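Local structure of oxidoreductase, NAD-binding/iron-sulfur cluster-binding protein (Nitratireductor pacificus pht-3B, 6ZXU) at residues 534-539 with 566-571; 221-226 with 230-235; 441-446 with 643-648. The protein is a catabolic reductive dehalogenase that binds cobalamin and two [4Fe-4S] clusters, and probably removes halogen from organohalides by reduction at the cobalamin. One frame throughout, in Å; residues are numbered along the deposited sequence.

Contact 1. Residues 534-539 with 566-571; sequences GLQDFC and EIWKAD. With SF4 (iron/sulfur cluster), chain D.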
loop_
_atom_site.group_PDB
_atom_site.type_symbol
_atom_site.label_atom_id
_atom_site.label_comp_id
_atom_site.label_asym_id
_atom_site.label_seq_id
_atom_site.Cartn_x
_atom_site.Cartn_y
_atom_site.Cartn_z
ATOM N N GLY A 534 -21.228 -3.101 11.360
ATOM C CA GLY A 534 -22.073 -1.993 11.692
ATOM C C GLY A 534 -21.853 -0.742 10.826
ATOM O O GLY A 534 -22.381 0.278 11.146
ATOM N N LEU A 535 -21.087 -0.824 9.735
ATOM C CA LEU A 535 -20.697 0.388 8.993
ATOM C C LEU A 535 -21.875 1.056 8.348
ATOM O O LEU A 535 -21.873 2.274 8.222
ATOM C CB LEU A 535 -19.594 0.133 7.984
ATOM C CG LEU A 535 -18.984 1.372 7.359
ATOM C CD1 LEU A 535 -18.185 2.191 8.399
ATOM C CD2 LEU A 535 -18.113 1.003 6.213
ATOM N N GLN A 536 -22.868 0.320 7.900
ATOM C CA GLN A 536 -24.033 0.988 7.209
ATOM C C GLN A 536 -24.678 1.970 8.133
ATOM O O GLN A 536 -24.834 3.152 7.812
ATOM C CB GLN A 536 -25.053 -0.013 6.655
ATOM C CG GLN A 536 -24.489 -1.027 5.695
ATOM C CD GLN A 536 -23.634 -0.391 4.652
ATOM O OE1 GLN A 536 -24.120 0.406 3.825
ATOM N NE2 GLN A 536 -22.313 -0.713 4.654
ATOM N N ASP A 537 -24.923 1.538 9.352
ATOM C CA ASP A 537 -25.476 2.461 10.396
ATOM C C ASP A 537 -24.512 3.622 10.715
ATOM O O ASP A 537 -24.951 4.745 10.931
ATOM C CB ASP A 537 -25.833 1.678 11.659
ATOM C CG ASP A 537 -26.463 2.580 12.776
ATOM O OD1 ASP A 537 -27.497 3.225 12.443
ATOM O OD2 ASP A 537 -25.893 2.701 13.908
ATOM N N PHE A 538 -23.205 3.355 10.799
ATOM C CA PHE A 538 -22.247 4.381 11.119
ATOM C C PHE A 538 -22.197 5.432 10.011
ATOM O O PHE A 538 -22.336 6.646 10.281
ATOM C CB PHE A 538 -20.867 3.798 11.292
ATOM C CG PHE A 538 -19.893 4.723 11.996
ATOM C CD1 PHE A 538 -19.303 5.702 11.339
ATOM C CD2 PHE A 538 -19.505 4.482 13.307
ATOM C CE1 PHE A 538 -18.402 6.549 11.954
ATOM C CE2 PHE A 538 -18.578 5.279 13.947
ATOM C CZ PHE A 538 -18.039 6.307 13.275
ATOM N N CYS A 539 -21.889 5.012 8.775
ATOM C CA CYS A 539 -21.808 5.958 7.655
ATOM C C CYS A 539 -23.133 6.660 7.483
ATOM O O CYS A 539 -23.215 7.789 7.084
ATOM C CB CYS A 539 -21.461 5.298 6.350
ATOM S SG CYS A 539 -19.763 4.938 6.176
ATOM N N GLU A 566 -26.421 -1.921 -4.454
ATOM C CA GLU A 566 -26.662 -0.809 -3.568
ATOM C C GLU A 566 -25.282 -0.181 -3.185
ATOM O O GLU A 566 -24.342 -0.880 -2.761
ATOM C CB GLU A 566 -27.343 -1.327 -2.295
ATOM C CG GLU A 566 -27.556 -0.312 -1.187
ATOM C CD GLU A 566 -28.191 -0.918 0.092
ATOM O OE1 GLU A 566 -28.272 -2.189 0.263
ATOM O OE2 GLU A 566 -28.542 -0.084 0.968
ATOM N N ILE A 567 -25.203 1.134 -3.266
ATOM C CA ILE A 567 -23.955 1.833 -3.061
ATOM C C ILE A 567 -24.248 3.308 -2.771
ATOM O O ILE A 567 -25.296 3.821 -3.122
ATOM C CB ILE A 567 -23.084 1.646 -4.336
ATOM C CG1 ILE A 567 -21.616 1.899 -3.979
ATOM C CG2 ILE A 567 -23.600 2.456 -5.504
ATOM C CD1 ILE A 567 -20.632 1.300 -4.909
ATOM N N TRP A 568 -23.302 3.981 -2.112
ATOM C CA TRP A 568 -23.263 5.445 -2.086
ATOM C C TRP A 568 -22.445 5.882 -3.317
ATOM O O TRP A 568 -21.233 5.709 -3.327
ATOM C CB TRP A 568 -22.552 5.979 -0.832
ATOM C CG TRP A 568 -23.430 6.107 0.424
ATOM C CD1 TRP A 568 -24.386 7.047 0.642
ATOM C CD2 TRP A 568 -23.397 5.291 1.578
ATOM N NE1 TRP A 568 -24.975 6.853 1.843
ATOM C CE2 TRP A 568 -24.390 5.763 2.449
ATOM C CE3 TRP A 568 -22.685 4.160 1.933
ATOM C CZ2 TRP A 568 -24.628 5.202 3.712
ATOM C CZ3 TRP A 568 -22.894 3.618 3.168
ATOM C CH2 TRP A 568 -23.899 4.105 4.037
ATOM N N LYS A 569 -23.063 6.376 -4.352
ATOM C CA LYS A 569 -22.315 6.653 -5.577
ATOM C C LYS A 569 -21.760 8.054 -5.525
ATOM O O LYS A 569 -22.493 9.046 -5.421
ATOM C CB LYS A 569 -23.169 6.431 -6.866
ATOM C CG LYS A 569 -22.279 6.338 -8.115
ATOM C CD LYS A 569 -21.588 4.975 -8.107
ATOM C CE LYS A 569 -20.326 4.989 -8.841
ATOM N NZ LYS A 569 -19.650 3.680 -8.680
ATOM N N ALA A 570 -20.438 8.151 -5.484
ATOM C CA ALA A 570 -19.737 9.389 -5.602
ATOM C C ALA A 570 -19.777 9.846 -7.052
ATOM O O ALA A 570 -20.046 9.063 -7.964
ATOM C CB ALA A 570 -18.315 9.254 -5.182
ATOM N N ASP A 571 -19.471 11.108 -7.274
ATOM C CA ASP A 571 -19.392 11.673 -8.658
ATOM C C ASP A 571 -17.990 11.450 -9.211
ATOM O O ASP A 571 -17.061 12.174 -8.894
ATOM C CB ASP A 571 -19.740 13.148 -8.660
ATOM C CG ASP A 571 -19.972 13.696 -10.061
ATOM O OD1 ASP A 571 -19.186 13.409 -10.993
ATOM O OD2 ASP A 571 -21.018 14.410 -10.254
HETATM FE FE1 SF4 D . -17.365 8.882 5.254
HETATM FE FE2 SF4 D . -17.851 8.967 8.015
HETATM FE FE3 SF4 D . -15.850 7.416 7.065
HETATM FE FE4 SF4 D . -18.414 6.657 6.529
HETATM S S1 SF4 D . -17.374 6.877 8.543
HETATM S S2 SF4 D . -16.753 6.728 5.105
HETATM S S3 SF4 D . -19.282 8.716 6.295
HETATM S S4 SF4 D . -16.100 9.650 6.947
#
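The CZ3-CH2 end of the Trp568 indole slots between Cys539 and Gln536, whose contacting atoms lie on opposite sides of the ring plane. CB of Cys539 sits 3.6 Å from Trp568 CH2, and the Gln536 amide oxygen OE1 is 3.5 Å from Trp568 CZ3; both approach obliquely. Cys539 SG keeps to the same side of the plane as its CB and makes a sulfur-aromatic contact, 5.2 Å from the centroid of the six-membered ring of Trp568 and 35° off its normal. The Gln536 chain bends at chi2, which brings the amide over toward the ring, their planes 32° apart. The amide is held by polar partners elsewhere: OE1 accepts from Lys559 NZ, while NE2 is hydrogen-bonded to Val498 O and Glu497 OE1. That network fixes which way the group is turned, so its oxygen is presented to the indole. Cys539, Cys542, Cys545 and Cys549 follow the CxxCxxCxxxCP pattern of bacterial-type ferredoxins, in which the first three cysteines bind one [4Fe-4S] cluster and the fourth serves the other. Cys539 SG ligates FE4 at 2.2 Å; with chi1 at -79° it stands anti to its carbonyl carbon, which directs the sulfur at the iron while CB remains against the indole. Replacing Trp568 with an alanine would probably open a gap between the cluster-bearing helix and the segment after strand 565-567, leaving the Cys539 methylene without its aromatic neighbour. On the same helix, Phe538 borders the cluster from another direction, CE1 lying 3.6 Å from S1. Arg500 touches the Trp568 side chain and also donates to Cys539 O, whereas Lys569, next in sequence to the tryptophan, turns to cobalamin and Asp503.

Contact 2. Residues 221-226 with 230-235; sequences GVLVAP and RGFRLG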
loop_
_atom_site.group_PDB
_atom_site.type_symbol
_atom_site.label_atom_id
_atom_site.label_comp_id
_atom_site.label_asym_id
_atom_site.label_seq_id
_atom_site.Cartn_x
_atom_site.Cartn_y
_atom_site.Cartn_z
ATOM N N GLY A 221 31.512 -13.432 13.635
ATOM C CA GLY A 221 31.565 -13.140 12.201
ATOM C C GLY A 221 30.250 -12.919 11.485
ATOM O O GLY A 221 30.229 -12.916 10.249
ATOM N N VAL A 222 29.147 -12.799 12.248
ATOM C CA VAL A 222 27.801 -12.592 11.667
ATOM C C VAL A 222 27.255 -11.317 12.257
ATOM O O VAL A 222 27.419 -11.059 13.442
ATOM C CB VAL A 222 26.836 -13.762 11.987
ATOM C CG1 VAL A 222 25.551 -13.625 11.222
ATOM C CG2 VAL A 222 27.444 -15.102 11.611
ATOM N N LEU A 223 26.628 -10.506 11.429
ATOM C CA LEU A 223 25.956 -9.297 11.877
ATOM C C LEU A 223 24.745 -9.594 12.735
ATOM O O LEU A 223 24.037 -10.555 12.495
ATOM C CB LEU A 223 25.493 -8.480 10.705
ATOM C CG LEU A 223 26.542 -7.848 9.825
ATOM C CD1 LEU A 223 25.816 -7.132 8.716
ATOM C CD2 LEU A 223 27.431 -6.892 10.619
ATOM N N VAL A 224 24.601 -8.810 13.796
ATOM C CA VAL A 224 23.510 -8.903 14.766
ATOM C C VAL A 224 22.959 -7.503 14.969
ATOM O O VAL A 224 23.686 -6.581 15.281
ATOM C CB VAL A 224 23.951 -9.497 16.120
ATOM C CG1 VAL A 224 22.778 -9.474 17.091
ATOM C CG2 VAL A 224 24.387 -10.955 15.990
ATOM N N ALA A 225 21.687 -7.291 14.691
ATOM C CA ALA A 225 21.099 -5.937 14.834
ATOM C C ALA A 225 20.224 -5.911 16.026
ATOM O O ALA A 225 19.460 -6.861 16.235
ATOM C CB ALA A 225 20.287 -5.569 13.591
ATOM N N PRO A 226 20.342 -4.873 16.866
ATOM C CA PRO A 226 19.362 -4.726 17.953
ATOM C C PRO A 226 17.925 -4.739 17.367
ATOM O O PRO A 226 17.693 -4.200 16.283
ATOM C CB PRO A 226 19.680 -3.327 18.539
ATOM C CG PRO A 226 20.325 -2.597 17.429
ATOM C CD PRO A 226 21.135 -3.650 16.703
ATOM N N ARG A 230 14.684 -11.779 14.273
ATOM C CA ARG A 230 14.519 -12.813 13.263
ATOM C C ARG A 230 15.655 -12.941 12.218
ATOM O O ARG A 230 15.648 -13.870 11.437
ATOM C CB ARG A 230 13.160 -12.635 12.552
ATOM C CG ARG A 230 12.076 -12.588 13.541
ATOM C CD ARG A 230 10.725 -12.899 12.906
ATOM N NE ARG A 230 10.059 -11.694 12.501
ATOM C CZ ARG A 230 9.154 -11.043 13.260
ATOM N NH1 ARG A 230 8.779 -11.491 14.437
ATOM N NH2 ARG A 230 8.595 -9.944 12.775
ATOM N N GLY A 231 16.607 -12.027 12.210
ATOM C CA GLY A 231 17.498 -11.894 11.111
ATOM C C GLY A 231 17.035 -10.814 10.186
ATOM O O GLY A 231 15.958 -10.248 10.352
ATOM N N PHE A 232 17.891 -10.449 9.237
ATOM C CA PHE A 232 17.663 -9.321 8.394
ATOM C C PHE A 232 18.627 -9.417 7.167
ATOM O O PHE A 232 19.561 -10.208 7.173
ATOM C CB PHE A 232 17.899 -8.000 9.140
ATOM C CG PHE A 232 19.311 -7.831 9.608
ATOM C CD1 PHE A 232 19.710 -8.358 10.813
ATOM C CD2 PHE A 232 20.247 -7.221 8.813
ATOM C CE1 PHE A 232 21.029 -8.235 11.240
ATOM C CE2 PHE A 232 21.573 -7.070 9.252
ATOM C CZ PHE A 232 21.952 -7.571 10.446
ATOM N N ARG A 233 18.356 -8.583 6.162
ATOM C CA ARG A 233 19.218 -8.352 5.046
ATOM C C ARG A 233 19.364 -6.884 4.831
ATOM O O ARG A 233 18.558 -6.099 5.352
ATOM C CB ARG A 233 18.725 -9.064 3.763
ATOM C CG ARG A 233 18.470 -10.526 3.958
ATOM C CD ARG A 233 19.738 -11.386 4.132
ATOM N NE ARG A 233 20.442 -11.467 2.861
ATOM C CZ ARG A 233 21.503 -12.228 2.613
ATOM N NH1 ARG A 233 22.025 -13.033 3.504
ATOM N NH2 ARG A 233 21.991 -12.217 1.389
ATOM N N LEU A 234 20.422 -6.500 4.076
ATOM C CA LEU A 234 20.815 -5.096 3.875
ATOM C C LEU A 234 20.668 -4.568 2.470
ATOM O O LEU A 234 20.820 -5.304 1.517
ATOM C CB LEU A 234 22.282 -4.902 4.234
ATOM C CG LEU A 234 22.650 -5.255 5.666
ATOM C CD1 LEU A 234 24.185 -5.400 5.774
ATOM C CD2 LEU A 234 22.135 -4.163 6.600
ATOM N N GLY A 235 20.331 -3.283 2.369
ATOM C CA GLY A 235 20.421 -2.535 1.148
ATOM C C GLY A 235 21.191 -1.249 1.468
ATOM O O GLY A 235 21.207 -0.788 2.600
#
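Strand 222-224 passes over strand 232-235 almost perpendicularly, the short axes making 95° with a closest approach of 9.1 Å. At that spacing the two are layers packed by side chains and not neighbours in one sheet, and the closest CA pair, Val224 and Gly231, is still 7.6 Å apart. Leu223 and Ala225, two apart on an extended backbone, both point toward the other segment, whereas Val224 between them points away to the exposed surface. Phe232 fills the space beneath this pair. Its chi1 of 63° places CG between the backbone N and the carbonyl carbon, and the far end of the ring reaches both neighbours: CZ lies 3.7 Å from Leu223 CB, and CE1 lies 3.6 Å from Ala225 CB. Neither contact is squarely over the face or at the rim. Further along the strand Leu234 takes up the other end of Leu223, their CD1 methyls 3.8 Å apart and the two side chains crossing at about a right angle. Helix 206-212 closes this apolar cluster: Leu223 touches Ala207 and Val211, while Leu234 touches Leu206 and Ala210. Arg233, alternating with Phe232 and Leu234, instead packs on helix 168-190 and forms salt bridges with Asp173 and Glu63. The perpendicular layering thus joins the two-stranded hairpin 217-219/222-224 to the antiparallel sheet in which 232-239 is an inner strand. That sheet has the same 1-2-4-3 strand order as the one built from 394-399, 422-429, 514-521 and 474-477, consistent with an N-terminal module duplicated from the cobalamin-binding one, as proposed for such catabolic enzymes.

Contact 3. Residues 441-446 with 643-648; sequences DDWISA and DLEVID
The Trp443 indole meets Asp643 at its edge, where OD1 lies close to the ring plane and 3.6 Å from CD1. Obliquely placed atoms of the 643-648 segment approach the six-membered ring: Glu645 OE1 is 3.5 Å from Trp443 CH2, and Leu644 O is 4.0 Å from Trp443 CE3, both on one side of the indole plane. The Glu645 carboxylate is tilted 37° from that plane. With CG anti to the backbone N (chi1 173°) and the chain extended beyond it, Glu645 passes obliquely over the CZ3-CH2 side of the indole, CB 3.7 Å from Trp443 CZ3. The indole N-H is engaged elsewhere, by Thr658 OG1. One water donates to Asp643 OD1 at 2.7 Å and accepts only a weak bond from Trp443 N. Next to it, Asp442 OD1 caps Ile444 N (3.2 Å) in the turn leading into helix 445-469. Leu644 O is buried by the indole with no polar partner in the model. Neither acidic side chain bonds to the indole, and their charges are probably balanced by Arg336 for Glu645 and Arg639 for Asp643, so the grip is mainly van der Waals with one thin water bridge.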
loop_
_atom_site.group_PDB
_atom_site.type_symbol
_atom_site.label_atom_id
_atom_site.label_comp_id
_atom_site.label_asym_id
_atom_site.label_seq_id
_atom_site.Cartn_x
_atom_site.Cartn_y
_atom_site.Cartn_z
ATOM N N ASP A 441 -4.362 16.008 -0.492
ATOM C CA ASP A 441 -4.171 16.361 -1.901
ATOM C C ASP A 441 -2.900 17.222 -2.137
ATOM O O ASP A 441 -2.860 18.043 -3.051
ATOM C CB ASP A 441 -5.367 17.060 -2.398
ATOM C CG ASP A 441 -5.732 18.277 -1.510
ATOM O OD1 ASP A 441 -5.112 18.468 -0.428
ATOM O OD2 ASP A 441 -6.692 18.969 -1.868
ATOM N N ASP A 442 -1.835 16.977 -1.378
ATOM C CA ASP A 442 -0.589 17.701 -1.588
ATOM C C ASP A 442 0.406 16.900 -2.327
ATOM O O ASP A 442 0.030 15.990 -3.052
ATOM C CB ASP A 442 -0.065 18.209 -0.232
ATOM C CG ASP A 442 0.237 17.068 0.780
ATOM O OD1 ASP A 442 0.531 15.942 0.353
ATOM O OD2 ASP A 442 0.226 17.341 2.017
ATOM N N TRP A 443 1.705 17.200 -2.183
ATOM C CA TRP A 443 2.759 16.629 -3.032
ATOM C C TRP A 443 3.098 15.195 -2.771
ATOM O O TRP A 443 3.678 14.548 -3.619
ATOM C CB TRP A 443 4.057 17.559 -3.059
ATOM C CG TRP A 443 3.653 18.832 -3.640
ATOM C CD1 TRP A 443 3.355 19.987 -2.998
ATOM C CD2 TRP A 443 3.318 19.034 -5.020
ATOM N NE1 TRP A 443 2.887 20.903 -3.914
ATOM C CE2 TRP A 443 2.828 20.331 -5.148
ATOM C CE3 TRP A 443 3.420 18.260 -6.149
ATOM C CZ2 TRP A 443 2.416 20.863 -6.406
ATOM C CZ3 TRP A 443 3.029 18.775 -7.395
ATOM C CH2 TRP A 443 2.532 20.069 -7.506
ATOM N N ILE A 444 2.674 14.653 -1.649
ATOM C CA ILE A 444 2.993 13.255 -1.324
ATOM C C ILE A 444 1.842 12.270 -1.646
ATOM O O ILE A 444 1.985 11.082 -1.497
ATOM C CB ILE A 444 3.438 13.156 0.134
ATOM C CG1 ILE A 444 4.310 11.896 0.396
ATOM C CG2 ILE A 444 2.262 13.156 1.103
ATOM C CD1 ILE A 444 5.536 11.868 -0.453
ATOM N N SER A 445 0.677 12.790 -1.997
ATOM C CA SER A 445 -0.530 11.968 -2.081
ATOM C C SER A 445 -0.367 10.788 -3.049
ATOM O O SER A 445 -0.549 9.645 -2.669
ATOM C CB SER A 445 -1.735 12.801 -2.497
ATOM O OG SER A 445 -2.862 11.991 -2.651
ATOM N N ALA A 446 0.046 11.083 -4.260
ATOM C CA ALA A 446 0.229 10.046 -5.224
ATOM C C ALA A 446 1.362 9.098 -4.852
ATOM O O ALA A 446 1.311 7.908 -5.220
ATOM C CB ALA A 446 0.493 10.604 -6.586
ATOM N N ASP A 643 8.474 19.412 -0.840
ATOM C CA ASP A 643 7.525 19.890 -1.820
ATOM C C ASP A 643 8.232 20.182 -3.176
ATOM O O ASP A 643 8.751 21.260 -3.396
ATOM C CB ASP A 643 6.853 21.164 -1.323
ATOM C CG ASP A 643 5.894 20.902 -0.223
ATOM O OD1 ASP A 643 5.451 19.735 -0.024
ATOM O OD2 ASP A 643 5.587 21.824 0.483
ATOM N N LEU A 644 8.340 19.164 -3.998
ATOM C CA LEU A 644 9.003 19.166 -5.274
ATOM C C LEU A 644 8.052 18.689 -6.344
ATOM O O LEU A 644 7.375 17.682 -6.152
ATOM C CB LEU A 644 10.253 18.251 -5.290
ATOM C CG LEU A 644 11.383 18.652 -4.344
ATOM C CD1 LEU A 644 12.507 17.621 -4.313
ATOM C CD2 LEU A 644 11.907 20.035 -4.717
ATOM N N GLU A 645 8.028 19.411 -7.464
ATOM C CA GLU A 645 7.257 19.074 -8.639
ATOM C C GLU A 645 8.229 19.020 -9.775
ATOM O O GLU A 645 8.933 19.969 -10.033
ATOM C CB GLU A 645 6.158 20.145 -8.875
ATOM C CG GLU A 645 5.419 19.963 -10.163
ATOM C CD GLU A 645 4.333 21.002 -10.411
ATOM O OE1 GLU A 645 4.274 22.076 -9.743
ATOM O OE2 GLU A 645 3.487 20.729 -11.299
ATOM N N VAL A 646 8.256 17.890 -10.464
ATOM C CA VAL A 646 9.041 17.758 -11.683
ATOM C C VAL A 646 8.212 18.319 -12.882
ATOM O O VAL A 646 7.065 17.904 -13.148
ATOM C CB VAL A 646 9.386 16.320 -11.949
ATOM C CG1 VAL A 646 10.054 16.156 -13.277
ATOM C CG2 VAL A 646 10.257 15.788 -10.829
ATOM N N ILE A 647 8.803 19.306 -13.534
ATOM C CA ILE A 647 8.290 19.902 -14.749
ATOM C C ILE A 647 9.390 19.866 -15.802
ATOM O O ILE A 647 10.476 20.319 -15.559
ATOM C CB ILE A 647 7.920 21.354 -14.534
ATOM C CG1 ILE A 647 6.641 21.440 -13.743
ATOM C CG2 ILE A 647 7.700 22.016 -15.900
ATOM C CD1 ILE A 647 6.336 22.778 -13.088
ATOM N N ASP A 648 9.077 19.300 -16.951
ATOM C CA ASP A 648 10.049 19.282 -18.074
ATOM C C ASP A 648 11.367 18.606 -17.589
ATOM O O ASP A 648 12.478 19.011 -17.910
ATOM C CB ASP A 648 10.265 20.724 -18.611
HETATM O O HOH W 1 2.990 18.822 0.481
#

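Along the chain, both segments of contact 1 fall between the two segments of contact 3, while contact 2 closes earlier. None touches another: nearest atoms are about 14 Å apart for contacts 1 and 3, and about 30 Å for contacts 1 and 2, which lie on opposite sides of the chain's centre. Contact 1 is the one that reaches the cofactors, supplying a cluster ligand and, through Lys569, a cobalamin partner. Contact 3 stands further back, with the Trp443 side chain about 11 Å from that of Cys588, at the second [4Fe-4S] cluster, and about 14 Å from cobalamin itself. Contact 2, centred 47 Å from contact 1, is core packing remote from the cofactor sites.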